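Local coordinates for protein myosin regulatory light chain (Placopecten magellanicus, PDB 3PN7) that probably binds calcium and confers calcium dependence on the myosin of molluscan muscle, where contraction is regulated through myosin rather than actin, at residues E92-R95 / N96-M100; K115-L118 / E119-D123. All coordinates share one frame; numbering follows the deposited sequence.

Interaction 1: residues E92-R95 / N96-M100; sequences ETIR and NAFGM
The phenyl ring of F98 is approached along its CD2-CE2 side by I94, whose CG2 methyl lies 3.9 Å from CE2, while the carbonyl oxygen of I94 reaches CD2 at 3.4 Å from an oblique direction. The ring of Y146 meets this ring with its plane only about 10° off parallel, and V150 on helix 146-154 touches both I94 and F98. With CG1 of I94 beside the backbone N, the CG2 methyl stands anti to it, which lays the two side chains side by side, one helical turn apart. In the backbone, F98 N donates to I94 O over 3.0 Å in a nearly straight bond (170°). Were F98 cut back to an alanine, I94 CG2 and the Y146 ring would probably lose their aromatic partner, with a gap opened beside V150. On another flank E92 and N96 run alongside each other, carboxylate and amide planes 29° apart; of the E92 side chain it is the aliphatic CG that comes nearest OD1 of N96, at 4.0 Å, and N96 N donates to E92 O at 2.9 Å. These two suit an exposed flank, whereas small A97 fits where the backbone of another protein chain packs. Helix 91-99 is probably the first helix of an EF-hand-like helix-loop-helix. Regular i to i+4 backbone bonds thus serve both flanks, but side-chain cohesion is hydrophobic and aromatic, concentrated where the helix is buried.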
ATOM      1  N   GLU B  92       8.588  -8.771  13.599  1.00 37.42           N
ATOM      2  CA  GLU B  92       8.286  -9.594  12.434  1.00 35.73           C
ATOM      3  C   GLU B  92       7.236  -8.931  11.533  1.00 39.34           C
ATOM      4  O   GLU B  92       7.404  -8.839  10.310  1.00 35.63           O
ATOM      5  CB  GLU B  92       7.786 -10.964  12.892  1.00 40.81           C
ATOM      6  CG  GLU B  92       7.780 -12.029  11.804  1.00 56.33           C
ATOM      7  CD  GLU B  92       7.408 -13.412  12.327  1.00 67.76           C
ATOM      8  OE1 GLU B  92       6.419 -13.532  13.099  1.00 64.75           O
ATOM      9  OE2 GLU B  92       8.114 -14.379  11.963  1.00 72.16           O
ATOM     10  N   THR B  93       6.148  -8.484  12.151  1.00 32.77           N
ATOM     11  CA  THR B  93       5.064  -7.834  11.444  1.00 33.80           C
ATOM     12  C   THR B  93       5.556  -6.602  10.685  1.00 29.73           C
ATOM     13  O   THR B  93       5.222  -6.416   9.518  1.00 29.93           O
ATOM     14  CB  THR B  93       3.945  -7.442  12.420  1.00 35.09           C
ATOM     15  OG1 THR B  93       3.480  -8.625  13.075  1.00 38.06           O
ATOM     16  CG2 THR B  93       2.781  -6.781  11.693  1.00 29.26           C
ATOM     17  N   ILE B  94       6.375  -5.789  11.340  1.00 30.09           N
ATOM     18  CA  ILE B  94       6.865  -4.560  10.732  1.00 31.58           C
ATOM     19  C   ILE B  94       7.817  -4.870   9.593  1.00 32.06           C
ATOM     20  O   ILE B  94       7.787  -4.220   8.557  1.00 30.84           O
ATOM     21  CB  ILE B  94       7.591  -3.666  11.735  1.00 26.04           C
ATOM     22  CG1 ILE B  94       6.721  -3.436  12.970  1.00 26.78           C
ATOM     23  CG2 ILE B  94       7.956  -2.325  11.063  1.00 28.02           C
ATOM     24  CD1 ILE B  94       7.310  -2.467  13.967  1.00 28.55           C
ATOM     25  N   ARG B  95       8.670  -5.860   9.810  1.00 31.84           N
ATOM     26  CA  ARG B  95       9.555  -6.358   8.781  1.00 35.92           C
ATOM     27  C   ARG B  95       8.773  -6.847   7.544  1.00 36.17           C
ATOM     28  O   ARG B  95       9.137  -6.559   6.411  1.00 33.07           O
ATOM     29  CB  ARG B  95      10.387  -7.480   9.373  1.00 39.82           C
ATOM     30  CG  ARG B  95      11.677  -7.721   8.678  1.00 43.99           C
ATOM     31  CD  ARG B  95      12.820  -7.942   9.684  1.00 43.69           C
ATOM     32  NE  ARG B  95      12.472  -8.759  10.848  1.00 45.57           N
ATOM     33  CZ  ARG B  95      12.136 -10.047  10.810  1.00 49.03           C
ATOM     34  NH1 ARG B  95      12.064 -10.683   9.641  1.00 46.28           N
ATOM     35  NH2 ARG B  95      11.862 -10.697  11.946  1.00 42.05           N
ATOM     36  N   ASN B  96       7.684  -7.574   7.756  1.00 34.68           N
ATOM     37  CA  ASN B  96       6.869  -8.011   6.627  1.00 35.97           C
ATOM     38  C   ASN B  96       6.112  -6.862   5.957  1.00 34.47           C
ATOM     39  O   ASN B  96       5.835  -6.906   4.753  1.00 34.03           O
ATOM     40  CB  ASN B  96       5.904  -9.112   7.051  1.00 38.78           C
ATOM     41  CG  ASN B  96       6.622 -10.326   7.619  1.00 42.39           C
ATOM     42  OD1 ASN B  96       6.039 -11.101   8.377  1.00 48.99           O
ATOM     43  ND2 ASN B  96       7.900 -10.489   7.266  1.00 37.90           N
ATOM     44  N   ALA B  97       5.782  -5.843   6.753  1.00 34.43           N
ATOM     45  CA  ALA B  97       5.167  -4.616   6.253  1.00 30.82           C
ATOM     46  C   ALA B  97       6.103  -3.981   5.233  1.00 32.22           C
ATOM     47  O   ALA B  97       5.697  -3.667   4.119  1.00 29.91           O
ATOM     48  CB  ALA B  97       4.890  -3.629   7.422  1.00 28.69           C
ATOM     49  N   PHE B  98       7.362  -3.795   5.629  1.00 28.15           N
ATOM     50  CA  PHE B  98       8.389  -3.335   4.711  1.00 29.97           C
ATOM     51  C   PHE B  98       8.543  -4.282   3.491  1.00 32.79           C
ATOM     52  O   PHE B  98       8.745  -3.826   2.360  1.00 30.28           O
ATOM     53  CB  PHE B  98       9.733  -3.171   5.437  1.00 29.14           C
ATOM     54  CG  PHE B  98       9.892  -1.849   6.172  1.00 30.45           C
ATOM     55  CD1 PHE B  98      10.087  -0.662   5.472  1.00 30.39           C
ATOM     56  CD2 PHE B  98       9.892  -1.803   7.567  1.00 30.67           C
ATOM     57  CE1 PHE B  98      10.262   0.552   6.146  1.00 29.98           C
ATOM     58  CE2 PHE B  98      10.056  -0.596   8.252  1.00 24.81           C
ATOM     59  CZ  PHE B  98      10.245   0.580   7.547  1.00 30.21           C
ATOM     60  N   GLY B  99       8.439  -5.592   3.721  1.00 36.24           N
ATOM     61  CA  GLY B  99       8.621  -6.583   2.662  1.00 35.37           C
ATOM     62  C   GLY B  99       7.629  -6.356   1.528  1.00 38.13           C
ATOM     63  O   GLY B  99       7.903  -6.594   0.361  1.00 39.10           O
ATOM     64  N   MET B 100       6.457  -5.873   1.904  1.00 39.82           N
ATOM     65  CA  MET B 100       5.392  -5.550   0.977  1.00 36.69           C
ATOM     66  C   MET B 100       5.846  -4.673  -0.187  1.00 36.99           C
ATOM     67  O   MET B 100       5.222  -4.678  -1.251  1.00 33.17           O
ATOM     68  CB  MET B 100       4.321  -4.784   1.745  1.00 37.45           C
ATOM     69  CG  MET B 100       2.939  -5.151   1.371  1.00 45.37           C
ATOM     70  SD  MET B 100       2.588  -6.708   2.156  1.00 66.34           S
ATOM     71  CE  MET B 100       2.147  -6.086   3.783  1.00 39.48           C
TER

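Interaction 2: residues K115-L118 / E119-D123; sequences KDLL and ENMGD
N120 N donates to the carbonyl oxygen of D116 over 2.9 Å (158°), the shortest of the backbone bonds across this turn near the end of helix 111-120. One residue earlier, E119 N bonds to K115 O at 3.0 Å; one residue later, M121 N reaches L117 O only at 3.4 Å, a weak bond, longer than the two before it. Beyond the backbone, M121 carries the contact. Its CG lies anti to its own carbonyl carbon (chi1 -54°) and the chain stays extended from there, which sends it back along the preceding turn. CB passes 3.4 Å from L117 O, SD lies 3.9 Å from CD2 of L117, and the terminal CE comes 3.3 Å from OD2 of D116, the two side chains crossing obliquely. A long, unbranched thioether suits this place, since it can follow the leucine with its sulfur and still bring a methyl up to the carboxylate. L117 and M121 each rest on an aromatic side chain of one neighbouring protein chain and on an apolar side chain of another. L118 instead faces M130 and F134 of helix 127-134, and K115 makes a cation-pi contact with F134. After M121 the chain turns at G122, whose positive phi (52°) is one glycine tolerates readily. Helix 111-120 is probably the second helix of an EF-hand-like helix-loop-helix, as in the EF-hand family, with no metal bound here. Where the helical bonding weakens, polar groups turn to neighbouring protein chains: M121 O accepts from a polar side chain, and D123 forms a salt bridge with a basic one. This region therefore joins an apolar seat for L117 and M121 to polar bonds that extend across the chain boundary.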
ATOM      1  N   LYS B 115      11.042   7.263   1.427  1.00 28.03           N
ATOM      2  CA  LYS B 115      10.740   8.647   1.764  1.00 27.77           C
ATOM      3  C   LYS B 115       9.429   9.080   1.129  1.00 29.25           C
ATOM      4  O   LYS B 115       8.600   9.724   1.769  1.00 30.05           O
ATOM      5  CB  LYS B 115      11.885   9.575   1.362  1.00 28.68           C
ATOM      6  CG  LYS B 115      13.089   9.424   2.262  1.00 29.06           C
ATOM      7  CD  LYS B 115      13.996  10.641   2.197  1.00 35.51           C
ATOM      8  CE  LYS B 115      15.171  10.486   3.151  1.00 37.44           C
ATOM      9  NZ  LYS B 115      15.897  11.772   3.343  1.00 50.86           N
ATOM     10  N   ASP B 116       9.232   8.697  -0.124  1.00 31.32           N
ATOM     11  CA  ASP B 116       8.025   9.065  -0.855  1.00 29.68           C
ATOM     12  C   ASP B 116       6.802   8.439  -0.199  1.00 29.94           C
ATOM     13  O   ASP B 116       5.816   9.131   0.078  1.00 29.87           O
ATOM     14  CB  ASP B 116       8.143   8.634  -2.324  1.00 30.72           C
ATOM     15  CG  ASP B 116       6.983   9.130  -3.184  1.00 32.06           C
ATOM     16  OD1 ASP B 116       6.369  10.160  -2.838  1.00 36.59           O
ATOM     17  OD2 ASP B 116       6.694   8.488  -4.217  1.00 38.41           O
ATOM     18  N   LEU B 117       6.864   7.136   0.070  1.00 28.09           N
ATOM     19  CA  LEU B 117       5.749   6.452   0.742  1.00 29.40           C
ATOM     20  C   LEU B 117       5.359   7.137   2.057  1.00 28.67           C
ATOM     21  O   LEU B 117       4.176   7.310   2.371  1.00 29.95           O
ATOM     22  CB  LEU B 117       6.101   4.992   1.029  1.00 26.62           C
ATOM     23  CG  LEU B 117       6.359   4.054  -0.152  1.00 25.65           C
ATOM     24  CD1 LEU B 117       7.118   2.806   0.324  1.00 26.53           C
ATOM     25  CD2 LEU B 117       5.043   3.650  -0.750  1.00 28.29           C
ATOM     26  N   LEU B 118       6.361   7.510   2.839  1.00 25.08           N
ATOM     27  CA  LEU B 118       6.132   7.955   4.208  1.00 25.74           C
ATOM     28  C   LEU B 118       5.567   9.365   4.192  1.00 31.26           C
ATOM     29  O   LEU B 118       4.647   9.693   4.937  1.00 28.22           O
ATOM     30  CB  LEU B 118       7.450   7.942   4.991  1.00 32.42           C
ATOM     31  CG  LEU B 118       7.776   6.903   6.088  1.00 30.93           C
ATOM     32  CD1 LEU B 118       7.048   5.617   5.930  1.00 28.50           C
ATOM     33  CD2 LEU B 118       9.262   6.657   6.176  1.00 25.52           C
ATOM     34  N   GLU B 119       6.139  10.199   3.333  1.00 31.30           N
ATOM     35  CA  GLU B 119       5.843  11.623   3.310  1.00 29.36           C
ATOM     36  C   GLU B 119       4.606  12.002   2.500  1.00 31.79           C
ATOM     37  O   GLU B 119       3.877  12.914   2.877  1.00 31.19           O
ATOM     38  CB  GLU B 119       7.056  12.389   2.783  1.00 29.49           C
ATOM     39  CG  GLU B 119       6.984  13.887   2.970  1.00 39.74           C
ATOM     40  CD  GLU B 119       8.322  14.558   2.746  1.00 51.72           C
ATOM     41  OE1 GLU B 119       9.078  14.099   1.865  1.00 49.83           O
ATOM     42  OE2 GLU B 119       8.620  15.543   3.451  1.00 49.49           O
ATOM     43  N   ASN B 120       4.375  11.315   1.386  1.00 29.30           N
ATOM     44  CA  ASN B 120       3.311  11.718   0.466  1.00 31.57           C
ATOM     45  C   ASN B 120       2.110  10.796   0.400  1.00 32.90           C
ATOM     46  O   ASN B 120       1.137  11.101  -0.283  1.00 36.21           O
ATOM     47  CB  ASN B 120       3.862  11.968  -0.937  1.00 28.23           C
ATOM     48  CG  ASN B 120       4.955  13.010  -0.939  1.00 32.89           C
ATOM     49  OD1 ASN B 120       6.046  12.793  -1.477  1.00 37.66           O
ATOM     50  ND2 ASN B 120       4.690  14.132  -0.289  1.00 33.86           N
ATOM     51  N   MET B 121       2.164   9.681   1.119  1.00 29.79           N
ATOM     52  CA  MET B 121       1.079   8.726   1.057  1.00 28.58           C
ATOM     53  C   MET B 121       0.611   8.334   2.439  1.00 30.33           C
ATOM     54  O   MET B 121       1.260   8.657   3.426  1.00 28.88           O
ATOM     55  CB  MET B 121       1.527   7.492   0.275  1.00 29.48           C
ATOM     56  CG  MET B 121       2.065   7.857  -1.097  1.00 34.34           C
ATOM     57  SD  MET B 121       2.649   6.455  -2.053  1.00 33.34           S
ATOM     58  CE  MET B 121       3.760   7.320  -3.150  1.00 41.36           C
ATOM     59  N   GLY B 122      -0.505   7.608   2.487  1.00 28.95           N
ATOM     60  CA  GLY B 122      -1.124   7.192   3.721  1.00 25.99           C
ATOM     61  C   GLY B 122      -1.336   8.360   4.665  1.00 30.70           C
ATOM     62  O   GLY B 122      -1.800   9.435   4.269  1.00 30.80           O
ATOM     63  N   ASP B 123      -0.993   8.146   5.927  1.00 30.91           N
ATOM     64  CA  ASP B 123      -1.028   9.231   6.895  1.00 32.81           C
ATOM     65  C   ASP B 123       0.311   9.973   6.899  1.00 35.72           C
ATOM     66  O   ASP B 123       1.219   9.658   7.683  1.00 28.96           O
ATOM     67  CB  ASP B 123      -1.428   8.702   8.268  1.00 31.00           C
ATOM     68  CG  ASP B 123      -2.880   8.215   8.296  1.00 39.34           C
ATOM     69  OD1 ASP B 123      -3.791   9.065   8.324  1.00 43.08           O
ATOM     70  OD2 ASP B 123      -3.120   6.991   8.275  1.00 36.79           O
TER

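Both interactions are single-turn contacts within helices of the C-terminal half of the light chain, away from the bound magnesium ion, and each joins buried residues to more exposed ones. Their centres lie 16 Å apart, and they do not touch. Interaction 1 belongs to helix 91-99, whose apolar side leans on helix 146-154 with aromatic and branched aliphatic groups. Interaction 2 lies near the end of helix 111-120, packs beside helix 127-134 and relies on leucine and a thioether. The former keeps regular backbone bonding through G99, whereas the latter shows it weakening at M121. Other protein chains border both, and interaction 2 has several polar bonds to them, through M121 and D123 among others.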